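Local coordinates for protein transcriptional regulator AefR (Pseudomonas syringae pv. tomato, PDB 3CDL) that probably binds DNA as a dimeric transcriptional regulator of the TetR family, with an N-terminal helix-turn-helix domain and a helical C-terminal domain, at residues G145-M159 / A191-G203. Numbering follows the deposited sequence. Where two conformers were deposited one is given.
Sequences GRLKPVDPGFAATQM and ALNMFLGWYEIPG
In the conformer given, selenomethionine Met159 lies over one face of the Phe195 ring, its methyl CE 3.7 Å from the ring centroid and shifted toward the rim; with the selenium farther above the same face, this is a Met-aromatic contact. The opposite face takes Tyr199 CD2, and Leu147 CD1 comes to the edge. With CG anti to the backbone N, Phe195 reaches over to helix 152-159, where Ala155 CB also touches its CE1 and CZ. The Tyr199 ring has Trp198 CD1 over the centre of one face and Lys148 CG at its edge, while Val150 CG1 comes obliquely to within 3.4 Å of Tyr199 CE1. Trp198 has Tyr199 CE2 at its edge, in plane; Lys148, bent at chi3, brings NZ over the centre of the six-membered ring, a cation-pi contact at 4.2 Å from the centroid, and gives a hydrogen bond to Trp198 O (2.7 Å), nearly along the C=O axis. At the edge of the Tyr199 ring, Gln158 NE2 donates to Tyr199 OH (2.6 Å, 149° at the hydrogen); the hydroxyl lies in the amide plane, which is turned 68° from the ring. Gln158 OE1 is hydrogen-bonded to Ser190 OG of the second subunit, so this amide links the intrachain contact to the dimer interface. Met194 of that subunit packs on Phe195 and Tyr199. Ile201 CD1 folds against Leu147 O. Leu147 CD2 fills in against Leu196 and Tyr199 CB. At the C-terminal end of helix 191-199 and just past it, two backbone bonds join the segments: Lys148 N to Tyr199 O (2.8 Å) and Ile201 N to Arg146 O (2.9 Å). These form a single beta bridge, Leu147 with Glu200, between the loop ahead of helix 152-159 and the residues following helix 191-199, two near-antiparallel helices (152°) in the all-helical C-terminal domain of a TetR-family regulator.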
# COMPACT_ATOMS: atom_id res chain seq x y z
N GLY B 145 17.17 -15.62 -22.30
CA GLY B 145 16.26 -15.35 -23.41
C GLY B 145 14.90 -16.00 -23.27
O GLY B 145 14.30 -16.38 -24.27
N ARG B 146 14.41 -16.11 -22.02
CA ARG B 146 13.11 -16.72 -21.74
C ARG B 146 12.07 -15.71 -21.30
O ARG B 146 10.87 -15.99 -21.28
CB ARG B 146 13.23 -17.84 -20.70
CG ARG B 146 13.69 -19.16 -21.33
CD ARG B 146 12.97 -20.35 -20.71
NE ARG B 146 13.72 -20.87 -19.57
CZ ARG B 146 13.30 -21.83 -18.75
NH1 ARG B 146 14.10 -22.23 -17.75
NH2 ARG B 146 12.10 -22.39 -18.91
N LEU B 147 12.56 -14.53 -20.93
CA LEU B 147 11.70 -13.43 -20.56
C LEU B 147 12.00 -12.25 -21.45
O LEU B 147 13.08 -12.14 -22.01
CB LEU B 147 11.88 -13.05 -19.09
CG LEU B 147 11.13 -13.77 -17.97
CD1 LEU B 147 11.29 -12.93 -16.73
CD2 LEU B 147 9.63 -14.03 -18.28
N LYS B 148 11.00 -11.38 -21.59
CA LYS B 148 11.07 -10.30 -22.53
C LYS B 148 11.83 -9.14 -21.90
O LYS B 148 11.79 -8.95 -20.68
CB LYS B 148 9.62 -10.00 -22.99
CG LYS B 148 9.14 -8.58 -23.11
CD LYS B 148 7.63 -8.56 -23.47
CE LYS B 148 7.22 -9.71 -24.44
NZ LYS B 148 5.72 -9.92 -24.51
N PRO B 149 12.61 -8.39 -22.70
CA PRO B 149 13.35 -7.24 -22.16
C PRO B 149 12.46 -6.20 -21.45
O PRO B 149 11.54 -5.66 -22.04
CB PRO B 149 13.98 -6.62 -23.41
CG PRO B 149 13.19 -7.18 -24.55
CD PRO B 149 12.87 -8.57 -24.13
N VAL B 150 12.74 -5.97 -20.18
CA VAL B 150 12.13 -4.88 -19.42
C VAL B 150 13.09 -4.66 -18.25
O VAL B 150 13.90 -5.53 -17.98
CB VAL B 150 10.65 -5.23 -18.96
CG1 VAL B 150 10.59 -6.53 -18.15
CG2 VAL B 150 10.03 -4.08 -18.22
N ASP B 151 13.00 -3.51 -17.58
CA ASP B 151 13.77 -3.26 -16.35
C ASP B 151 13.35 -4.26 -15.30
O ASP B 151 12.19 -4.26 -14.89
CB ASP B 151 13.49 -1.85 -15.83
CG ASP B 151 14.39 -1.46 -14.66
OD1 ASP B 151 15.60 -1.17 -14.90
OD2 ASP B 151 13.89 -1.42 -13.50
N PRO B 152 14.27 -5.15 -14.88
CA PRO B 152 13.98 -6.17 -13.85
C PRO B 152 13.18 -5.66 -12.65
O PRO B 152 12.26 -6.32 -12.20
CB PRO B 152 15.38 -6.64 -13.45
CG PRO B 152 16.18 -6.52 -14.75
CD PRO B 152 15.65 -5.26 -15.40
N GLY B 153 13.52 -4.46 -12.16
CA GLY B 153 12.81 -3.79 -11.07
C GLY B 153 11.39 -3.40 -11.42
O GLY B 153 10.48 -3.52 -10.59
N PHE B 154 11.17 -2.91 -12.64
CA PHE B 154 9.81 -2.62 -13.10
C PHE B 154 8.94 -3.90 -13.07
O PHE B 154 7.80 -3.90 -12.59
CB PHE B 154 9.88 -2.00 -14.49
CG PHE B 154 8.60 -1.39 -14.96
CD1 PHE B 154 8.30 -0.06 -14.68
CD2 PHE B 154 7.67 -2.15 -15.70
CE1 PHE B 154 7.11 0.51 -15.11
CE2 PHE B 154 6.47 -1.58 -16.14
CZ PHE B 154 6.20 -0.24 -15.85
N ALA B 155 9.50 -5.00 -13.53
CA ALA B 155 8.76 -6.23 -13.64
C ALA B 155 8.47 -6.85 -12.27
O ALA B 155 7.35 -7.34 -12.02
CB ALA B 155 9.51 -7.21 -14.54
N ALA B 156 9.45 -6.81 -11.38
CA ALA B 156 9.31 -7.35 -10.02
C ALA B 156 8.22 -6.63 -9.22
O ALA B 156 7.48 -7.27 -8.44
CB ALA B 156 10.66 -7.30 -9.28
N THR B 157 8.11 -5.32 -9.43
CA THR B 157 7.11 -4.50 -8.73
C THR B 157 5.68 -4.96 -9.02
O THR B 157 4.88 -5.12 -8.11
CB THR B 157 7.34 -3.01 -9.04
OG1 THR B 157 8.70 -2.70 -8.71
CG2 THR B 157 6.36 -2.10 -8.24
N GLN B 158 5.39 -5.19 -10.29
CA GLN B 158 4.13 -5.74 -10.76
C GLN B 158 3.93 -7.11 -10.15
O GLN B 158 2.87 -7.41 -9.57
CB GLN B 158 4.15 -5.83 -12.29
CG GLN B 158 4.34 -4.49 -12.99
CD GLN B 158 4.39 -4.64 -14.49
OE1 GLN B 158 3.54 -4.11 -15.19
NE2 GLN B 158 5.38 -5.38 -15.00
N MSE B 159 4.97 -7.94 -10.24
CA MSE B 159 4.97 -9.28 -9.65
C MSE B 159 4.50 -9.20 -8.19
O MSE B 159 3.58 -9.88 -7.79
CB MSE B 159 6.38 -9.88 -9.73
CG MSE B 159 6.43 -11.33 -10.19
SE MSE B 159 8.17 -12.21 -9.91
CE MSE B 159 8.46 -12.91 -11.69
N ALA B 191 -1.56 -14.38 -10.62
CA ALA B 191 -0.36 -13.54 -10.69
C ALA B 191 0.58 -14.15 -11.69
O ALA B 191 0.93 -13.49 -12.67
CB ALA B 191 0.30 -13.38 -9.34
N LEU B 192 0.92 -15.43 -11.46
CA LEU B 192 1.75 -16.27 -12.33
C LEU B 192 1.29 -16.20 -13.78
O LEU B 192 2.07 -15.87 -14.68
CB LEU B 192 1.66 -17.74 -11.86
CG LEU B 192 2.77 -18.80 -12.03
CD1 LEU B 192 2.19 -20.22 -12.13
CD2 LEU B 192 3.66 -18.57 -13.20
N ASN B 193 0.02 -16.55 -13.99
CA ASN B 193 -0.61 -16.59 -15.31
C ASN B 193 -0.57 -15.24 -16.00
O ASN B 193 -0.27 -15.14 -17.19
CB ASN B 193 -2.05 -17.08 -15.21
CG ASN B 193 -2.16 -18.59 -15.10
OD1 ASN B 193 -1.40 -19.32 -15.74
ND2 ASN B 193 -3.10 -19.08 -14.28
N MSE B 194 -0.87 -14.20 -15.25
CA MSE B 194 -0.86 -12.87 -15.79
C MSE B 194 0.58 -12.48 -16.13
O MSE B 194 0.84 -11.99 -17.22
CB MSE B 194 -1.46 -11.88 -14.80
CG MSE B 194 -1.43 -10.46 -15.30
SE MSE B 194 -2.74 -9.38 -14.43
CE MSE B 194 -3.85 -10.84 -13.76
N PHE B 195 1.49 -12.73 -15.19
CA PHE B 195 2.87 -12.31 -15.35
C PHE B 195 3.48 -13.01 -16.55
O PHE B 195 3.94 -12.37 -17.50
CB PHE B 195 3.71 -12.52 -14.07
CG PHE B 195 5.12 -11.94 -14.18
CD1 PHE B 195 5.35 -10.58 -13.92
CD2 PHE B 195 6.18 -12.74 -14.62
CE1 PHE B 195 6.63 -10.04 -14.07
CE2 PHE B 195 7.46 -12.20 -14.78
CZ PHE B 195 7.69 -10.85 -14.50
N LEU B 196 3.46 -14.34 -16.52
CA LEU B 196 4.15 -15.09 -17.56
C LEU B 196 3.47 -14.93 -18.90
O LEU B 196 4.16 -14.88 -19.94
CB LEU B 196 4.31 -16.57 -17.19
CG LEU B 196 5.55 -16.82 -16.35
CD1 LEU B 196 5.72 -18.29 -16.09
CD2 LEU B 196 6.78 -16.26 -17.05
N GLY B 197 2.13 -14.83 -18.86
CA GLY B 197 1.31 -14.49 -20.01
C GLY B 197 1.92 -13.37 -20.85
O GLY B 197 2.02 -13.50 -22.08
N TRP B 198 2.33 -12.29 -20.18
CA TRP B 198 2.86 -11.10 -20.86
C TRP B 198 4.36 -11.15 -21.10
O TRP B 198 4.82 -10.79 -22.17
CB TRP B 198 2.48 -9.81 -20.10
CG TRP B 198 3.09 -8.58 -20.73
CD1 TRP B 198 4.07 -7.80 -20.19
CD2 TRP B 198 2.81 -8.03 -22.03
NE1 TRP B 198 4.41 -6.79 -21.06
CE2 TRP B 198 3.65 -6.90 -22.20
CE3 TRP B 198 1.93 -8.38 -23.07
CZ2 TRP B 198 3.64 -6.11 -23.37
CZ3 TRP B 198 1.92 -7.59 -24.24
CH2 TRP B 198 2.77 -6.47 -24.37
N TYR B 199 5.12 -11.60 -20.12
CA TYR B 199 6.58 -11.52 -20.22
C TYR B 199 7.33 -12.70 -20.82
O TYR B 199 8.45 -12.54 -21.36
CB TYR B 199 7.17 -11.20 -18.87
CG TYR B 199 6.98 -9.76 -18.50
CD1 TYR B 199 7.58 -8.73 -19.22
CD2 TYR B 199 6.19 -9.42 -17.41
CE1 TYR B 199 7.40 -7.41 -18.86
CE2 TYR B 199 6.01 -8.10 -17.04
CZ TYR B 199 6.60 -7.11 -17.76
OH TYR B 199 6.38 -5.82 -17.35
N GLU B 200 6.74 -13.89 -20.76
CA GLU B 200 7.42 -15.05 -21.30
C GLU B 200 7.62 -15.01 -22.83
O GLU B 200 6.67 -14.74 -23.58
CB GLU B 200 6.72 -16.33 -20.89
CG GLU B 200 7.49 -17.57 -21.24
CD GLU B 200 6.95 -18.82 -20.58
OE1 GLU B 200 5.84 -18.76 -20.00
OE2 GLU B 200 7.64 -19.88 -20.66
N ILE B 201 8.86 -15.23 -23.27
CA ILE B 201 9.14 -15.65 -24.65
C ILE B 201 9.04 -17.18 -24.67
O ILE B 201 9.86 -17.88 -24.05
CB ILE B 201 10.54 -15.22 -25.12
CG1 ILE B 201 10.82 -13.76 -24.76
CG2 ILE B 201 10.70 -15.47 -26.63
CD1 ILE B 201 12.29 -13.40 -24.81
N PRO B 202 8.03 -17.72 -25.38
CA PRO B 202 7.81 -19.17 -25.27
C PRO B 202 8.87 -19.99 -26.03
O PRO B 202 9.17 -19.70 -27.20
CB PRO B 202 6.40 -19.36 -25.85
CG PRO B 202 6.23 -18.21 -26.82
CD PRO B 202 7.08 -17.07 -26.31
N GLY B 203 9.45 -20.97 -25.34
CA GLY B 203 10.47 -21.83 -25.91
C GLY B 203 9.88 -23.15 -26.37
O GLY B 203 8.69 -23.24 -26.68